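Local coordinates for protein MaoC-like dehydratase (Phytophthora Capsici, PDB 3KH8) that probably catalyses the hydration or dehydration of enoyl-CoA-type substrates, as expected of a MaoC-like, hot-dog-fold lyase of the hydratase 2 family, at residues A[42-56]-A[136-150]. Residues are numbered along the deposited sequence; the frame is centred on the assembly and turned at random.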
loop_
_atom_site.group_PDB
_atom_site.type_symbol
_atom_site.label_atom_id
_atom_site.label_comp_id
_atom_site.label_asym_id
_atom_site.label_seq_id
_atom_site.Cartn_x
_atom_site.Cartn_y
_atom_site.Cartn_z
ATOM N N ILE A 42 24.300 -24.494 18.255
ATOM C CA ILE A 42 23.242 -23.598 17.776
ATOM C C ILE A 42 23.072 -22.370 18.677
ATOM O O ILE A 42 23.051 -21.239 18.188
ATOM C CB ILE A 42 21.887 -24.347 17.608
ATOM C CG1 ILE A 42 22.000 -25.419 16.519
ATOM C CG2 ILE A 42 20.754 -23.374 17.270
ATOM C CD1 ILE A 42 20.955 -26.517 16.611
ATOM N N LEU A 43 22.970 -22.601 19.985
ATOM C CA LEU A 43 22.778 -21.518 20.955
ATOM C C LEU A 43 24.019 -20.648 21.142
ATOM O O LEU A 43 23.923 -19.527 21.648
ATOM C CB LEU A 43 22.313 -22.068 22.310
ATOM C CG LEU A 43 20.941 -22.745 22.399
ATOM C CD1 LEU A 43 20.676 -23.192 23.826
ATOM C CD2 LEU A 43 19.822 -21.832 21.913
ATOM N N ASN A 44 25.176 -21.165 20.737
ATOM C CA ASN A 44 26.429 -20.422 20.842
ATOM C C ASN A 44 26.775 -19.650 19.567
ATOM O O ASN A 44 27.669 -18.799 19.573
ATOM C CB ASN A 44 27.581 -21.354 21.232
ATOM C CG ASN A 44 28.736 -20.611 21.872
ATOM O OD1 ASN A 44 28.564 -19.924 22.880
ATOM N ND2 ASN A 44 29.923 -20.746 21.289
ATOM N N SER A 45 26.063 -19.954 18.481
ATOM C CA SER A 45 26.227 -19.248 17.209
ATOM C C SER A 45 26.161 -17.736 17.447
ATOM O O SER A 45 25.246 -17.260 18.123
ATOM C CB SER A 45 25.151 -19.689 16.215
ATOM O OG SER A 45 25.489 -19.315 14.895
ATOM N N PRO A 46 27.140 -16.980 16.912
ATOM C CA PRO A 46 27.265 -15.570 17.292
ATOM C C PRO A 46 26.095 -14.742 16.779
ATOM O O PRO A 46 25.507 -15.083 15.749
ATOM C CB PRO A 46 28.570 -15.125 16.614
ATOM C CG PRO A 46 29.186 -16.366 16.033
ATOM C CD PRO A 46 28.076 -17.337 15.833
ATOM N N GLU A 47 25.753 -13.677 17.500
ATOM C CA GLU A 47 24.657 -12.802 17.089
ATOM C C GLU A 47 24.993 -12.076 15.787
ATOM O O GLU A 47 26.148 -11.737 15.530
ATOM C CB GLU A 47 24.280 -11.803 18.195
ATOM C CG GLU A 47 25.324 -10.730 18.493
ATOM C CD GLU A 47 24.772 -9.544 19.272
ATOM O OE1 GLU A 47 23.746 -9.692 19.974
ATOM O OE2 GLU A 47 25.378 -8.453 19.184
ATOM N N ALA A 48 23.975 -11.868 14.960
ATOM C CA ALA A 48 24.126 -11.091 13.739
ATOM C C ALA A 48 23.622 -9.677 13.985
ATOM O O ALA A 48 22.609 -9.475 14.664
ATOM C CB ALA A 48 23.373 -11.744 12.594
ATOM N N THR A 49 24.346 -8.702 13.452
ATOM C CA THR A 49 23.976 -7.301 13.601
ATOM C C THR A 49 23.688 -6.698 12.230
ATOM O O THR A 49 24.449 -6.893 11.284
ATOM C CB THR A 49 25.076 -6.502 14.335
ATOM O OG1 THR A 49 25.347 -7.117 15.601
ATOM C CG2 THR A 49 24.639 -5.065 14.572
ATOM N N TYR A 50 22.570 -5.989 12.126
ATOM C CA TYR A 50 22.198 -5.317 10.884
ATOM C C TYR A 50 21.507 -3.988 11.162
ATOM O O TYR A 50 21.269 -3.626 12.316
ATOM C CB TYR A 50 21.331 -6.225 9.995
ATOM C CG TYR A 50 19.979 -6.583 10.577
ATOM C CD1 TYR A 50 18.838 -5.856 10.232
ATOM C CD2 TYR A 50 19.838 -7.653 11.463
ATOM C CE1 TYR A 50 17.588 -6.179 10.760
ATOM C CE2 TYR A 50 18.593 -7.984 12.000
ATOM C CZ TYR A 50 17.474 -7.242 11.642
ATOM O OH TYR A 50 16.244 -7.561 12.160
ATOM N N THR A 51 21.197 -3.269 10.090
ATOM C CA THR A 51 20.560 -1.968 10.179
ATOM C C THR A 51 19.190 -2.024 9.516
ATOM O O THR A 51 19.019 -2.662 8.477
ATOM C CB THR A 51 21.435 -0.880 9.521
ATOM O OG1 THR A 51 22.752 -0.947 10.078
ATOM C CG2 THR A 51 20.872 0.503 9.775
ATOM N N ALA A 52 18.218 -1.368 10.139
ATOM C CA ALA A 52 16.878 -1.260 9.575
ATOM C C ALA A 52 16.468 0.202 9.506
ATOM O O ALA A 52 16.716 0.978 10.435
ATOM C CB ALA A 52 15.879 -2.065 10.393
ATOM N N THR A 53 15.843 0.570 8.394
ATOM C CA THR A 53 15.421 1.943 8.153
ATOM C C THR A 53 14.001 1.942 7.603
ATOM O O THR A 53 13.658 1.125 6.749
ATOM C CB THR A 53 16.395 2.651 7.175
ATOM O OG1 THR A 53 17.695 2.720 7.776
ATOM C CG2 THR A 53 15.930 4.067 6.837
ATOM N N TYR A 54 13.179 2.845 8.126
ATOM C CA TYR A 54 11.814 3.046 7.651
ATOM C C TYR A 54 11.585 4.546 7.508
ATOM O O TYR A 54 12.176 5.340 8.247
ATOM C CB TYR A 54 10.798 2.460 8.650
ATOM C CG TYR A 54 10.785 3.186 9.982
ATOM C CD1 TYR A 54 9.857 4.199 10.243
ATOM C CD2 TYR A 54 11.720 2.879 10.971
ATOM C CE1 TYR A 54 9.858 4.877 11.454
ATOM C CE2 TYR A 54 11.727 3.552 12.182
ATOM C CZ TYR A 54 10.802 4.548 12.417
ATOM O OH TYR A 54 10.821 5.214 13.621
ATOM N N ASN A 55 10.737 4.935 6.559
ATOM C CA ASN A 55 10.264 6.318 6.500
ATOM C C ASN A 55 8.770 6.408 6.815
ATOM O O ASN A 55 8.126 5.383 7.055
ATOM C CB ASN A 55 10.651 7.015 5.175
ATOM C CG ASN A 55 10.057 6.350 3.932
ATOM O OD1 ASN A 55 8.969 5.777 3.962
ATOM N ND2 ASN A 55 10.779 6.452 2.818
ATOM N N GLN A 56 8.232 7.629 6.844
ATOM C CA GLN A 56 6.808 7.840 7.104
ATOM C C GLN A 56 5.919 7.051 6.155
ATOM O O GLN A 56 4.930 6.450 6.575
ATOM C CB GLN A 56 6.445 9.315 6.980
ATOM C CG GLN A 56 6.736 10.130 8.197
ATOM C CD GLN A 56 5.864 11.357 8.278
ATOM O OE1 GLN A 56 5.543 11.973 7.257
ATOM N NE2 GLN A 56 5.464 11.716 9.491
ATOM N N LEU A 136 8.134 3.812 18.021
ATOM C CA LEU A 136 8.961 4.298 16.924
ATOM C C LEU A 136 8.699 5.773 16.644
ATOM O O LEU A 136 7.571 6.246 16.791
ATOM C CB LEU A 136 8.711 3.475 15.655
ATOM C CG LEU A 136 9.103 1.996 15.662
ATOM C CD1 LEU A 136 8.558 1.314 14.415
ATOM C CD2 LEU A 136 10.614 1.812 15.768
ATOM N N ASP A 137 9.753 6.488 16.253
ATOM C CA ASP A 137 9.645 7.869 15.784
ATOM C C ASP A 137 8.762 7.876 14.532
ATOM O O ASP A 137 9.116 7.256 13.529
ATOM C CB ASP A 137 11.045 8.412 15.462
ATOM C CG ASP A 137 11.055 9.902 15.131
ATOM O OD1 ASP A 137 10.004 10.480 14.771
ATOM O OD2 ASP A 137 12.145 10.502 15.226
ATOM N N PRO A 138 7.603 8.561 14.589
ATOM C CA PRO A 138 6.686 8.528 13.444
ATOM C C PRO A 138 7.143 9.348 12.228
ATOM O O PRO A 138 6.499 9.293 11.182
ATOM C CB PRO A 138 5.377 9.086 14.019
ATOM C CG PRO A 138 5.784 9.903 15.189
ATOM C CD PRO A 138 7.040 9.301 15.735
ATOM N N SER A 139 8.250 10.079 12.362
ATOM C CA SER A 139 8.817 10.826 11.233
ATOM C C SER A 139 9.837 9.998 10.439
ATOM O O SER A 139 10.420 10.481 9.466
ATOM C CB SER A 139 9.443 12.139 11.716
ATOM O OG SER A 139 10.633 11.892 12.446
ATOM N N GLY A 140 10.036 8.747 10.847
ATOM C CA GLY A 140 11.046 7.891 10.228
ATOM C C GLY A 140 12.179 7.627 11.199
ATOM O O GLY A 140 12.292 8.302 12.223
ATOM N N GLY A 141 13.011 6.638 10.889
ATOM C CA GLY A 141 14.116 6.288 11.772
ATOM C C GLY A 141 15.030 5.200 11.254
ATOM O O GLY A 141 14.705 4.487 10.306
ATOM N N THR A 142 16.184 5.086 11.897
ATOM C CA THR A 142 17.162 4.064 11.581
ATOM C C THR A 142 17.511 3.346 12.880
ATOM O O THR A 142 17.788 3.983 13.894
ATOM C CB THR A 142 18.424 4.679 10.926
ATOM O OG1 THR A 142 18.087 5.173 9.625
ATOM C CG2 THR A 142 19.530 3.645 10.784
ATOM N N LEU A 143 17.478 2.019 12.836
ATOM C CA LEU A 143 17.681 1.202 14.025
ATOM C C LEU A 143 18.749 0.153 13.796
ATOM O O LEU A 143 18.948 -0.305 12.669
ATOM C CB LEU A 143 16.373 0.506 14.422
ATOM C CG LEU A 143 15.131 1.358 14.703
ATOM C CD1 LEU A 143 13.905 0.472 14.749
ATOM C CD2 LEU A 143 15.270 2.148 16.004
ATOM N N THR A 144 19.440 -0.213 14.872
ATOM C CA THR A 144 20.334 -1.359 14.863
ATOM C C THR A 144 19.553 -2.597 15.299
ATOM O O THR A 144 18.924 -2.602 16.359
ATOM C CB THR A 144 21.546 -1.140 15.802
ATOM O OG1 THR A 144 22.333 -0.049 15.316
ATOM C CG2 THR A 144 22.421 -2.386 15.864
ATOM N N GLY A 145 19.587 -3.632 14.468
ATOM C CA GLY A 145 18.983 -4.915 14.804
ATOM C C GLY A 145 20.030 -5.933 15.213
ATOM O O GLY A 145 21.052 -6.087 14.540
ATOM N N LYS A 146 19.773 -6.619 16.324
ATOM C CA LYS A 146 20.639 -7.697 16.797
ATOM C C LYS A 146 19.827 -8.977 16.921
ATOM O O LYS A 146 18.890 -9.054 17.722
ATOM C CB LYS A 146 21.279 -7.343 18.142
ATOM C CG LYS A 146 22.232 -6.161 18.098
ATOM C CD LYS A 146 22.984 -6.016 19.411
ATOM C CE LYS A 146 23.796 -4.720 19.465
ATOM N NZ LYS A 146 24.799 -4.605 18.366
ATOM N N THR A 147 20.179 -9.976 16.119
ATOM C CA THR A 147 19.420 -11.222 16.085
ATOM C C THR A 147 20.230 -12.434 16.545
ATOM O O THR A 147 21.413 -12.567 16.222
ATOM C CB THR A 147 18.744 -11.467 14.707
ATOM O OG1 THR A 147 18.298 -12.826 14.612
ATOM C CG2 THR A 147 19.690 -11.174 13.568
ATOM N N LYS A 148 19.570 -13.302 17.310
ATOM C CA LYS A 148 20.201 -14.474 17.899
ATOM C C LYS A 148 19.179 -15.578 18.151
ATOM O O LYS A 148 18.068 -15.310 18.620
ATOM C CB LYS A 148 20.875 -14.096 19.219
ATOM C CG LYS A 148 21.977 -15.046 19.643
ATOM C CD LYS A 148 22.232 -14.967 21.138
ATOM C CE LYS A 148 23.620 -15.503 21.497
ATOM N NZ LYS A 148 23.913 -16.828 20.880
ATOM N N VAL A 149 19.561 -16.816 17.840
ATOM C CA VAL A 149 18.750 -17.985 18.191
ATOM C C VAL A 149 18.895 -18.233 19.694
ATOM O O VAL A 149 20.009 -18.431 20.187
ATOM C CB VAL A 149 19.164 -19.239 17.384
ATOM C CG1 VAL A 149 18.370 -20.465 17.840
ATOM C CG2 VAL A 149 18.967 -19.006 15.891
ATOM N N ILE A 150 17.773 -18.204 20.413
ATOM C CA ILE A 150 17.782 -18.293 21.883
ATOM C C ILE A 150 17.198 -19.598 22.441
ATOM O O ILE A 150 17.362 -19.896 23.626
ATOM C CB ILE A 150 17.090 -17.071 22.553
ATOM C CG1 ILE A 150 15.623 -16.957 22.110
ATOM C CG2 ILE A 150 17.877 -15.789 22.266
ATOM C CD1 ILE A 150 14.790 -15.997 22.942
HETATM O O HOH W 1 22.789 -18.414 18.889
HETATM O O HOH W 2 10.284 9.734 6.959
#
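Tyr54 lays its ring over Gly141 of the neighbouring strand, close beside Gly140. Its CG sits between the backbone N and the carbonyl carbon (chi1 66°), which swings the ring across the sheet. From CB outward, CG and CD2 lie by Gly141 O, CE2 by Gly141 N and O, CD1 and CE1 pass Gly140 CA, and Gly141 N sits under one ring face, 3.4 Å from Tyr54 CZ. At the tip, Tyr54 OH gives a hydrogen bond of 2.7 Å to Asp137 O, which lies at the ring edge. That carbonyl also accepts from Gly140 N, closing the type I turn; Leu136 CB packs 3.4 Å from Tyr54 OH. Tyr50 repeats the gesture over Gly145, whose CA stands 4.2 Å from the ring centroid in a CH-pi contact, while Thr147 CG2 meets the ring edge. Glycine at 141 and 145 leaves space for both rings. Eight backbone bonds join strands 48-54 and 141-150 as antiparallel neighbours, strand 141-154 pairing on its other side with strand 158-169. On the other face Thr53 OG1, held chiefly by Gln96 NE2, shares a hydrogen bond of 3.1 Å with Thr142 OG1. At the far end Lys148 NZ donates to Leu43 O (2.8 Å), to Ser45 O and to a water, tying the turn after Ile42 to the strand. Polar grips at both ends, with rings laid over Gly141 and Gly145, are consistent with side chains reinforcing the backbone register.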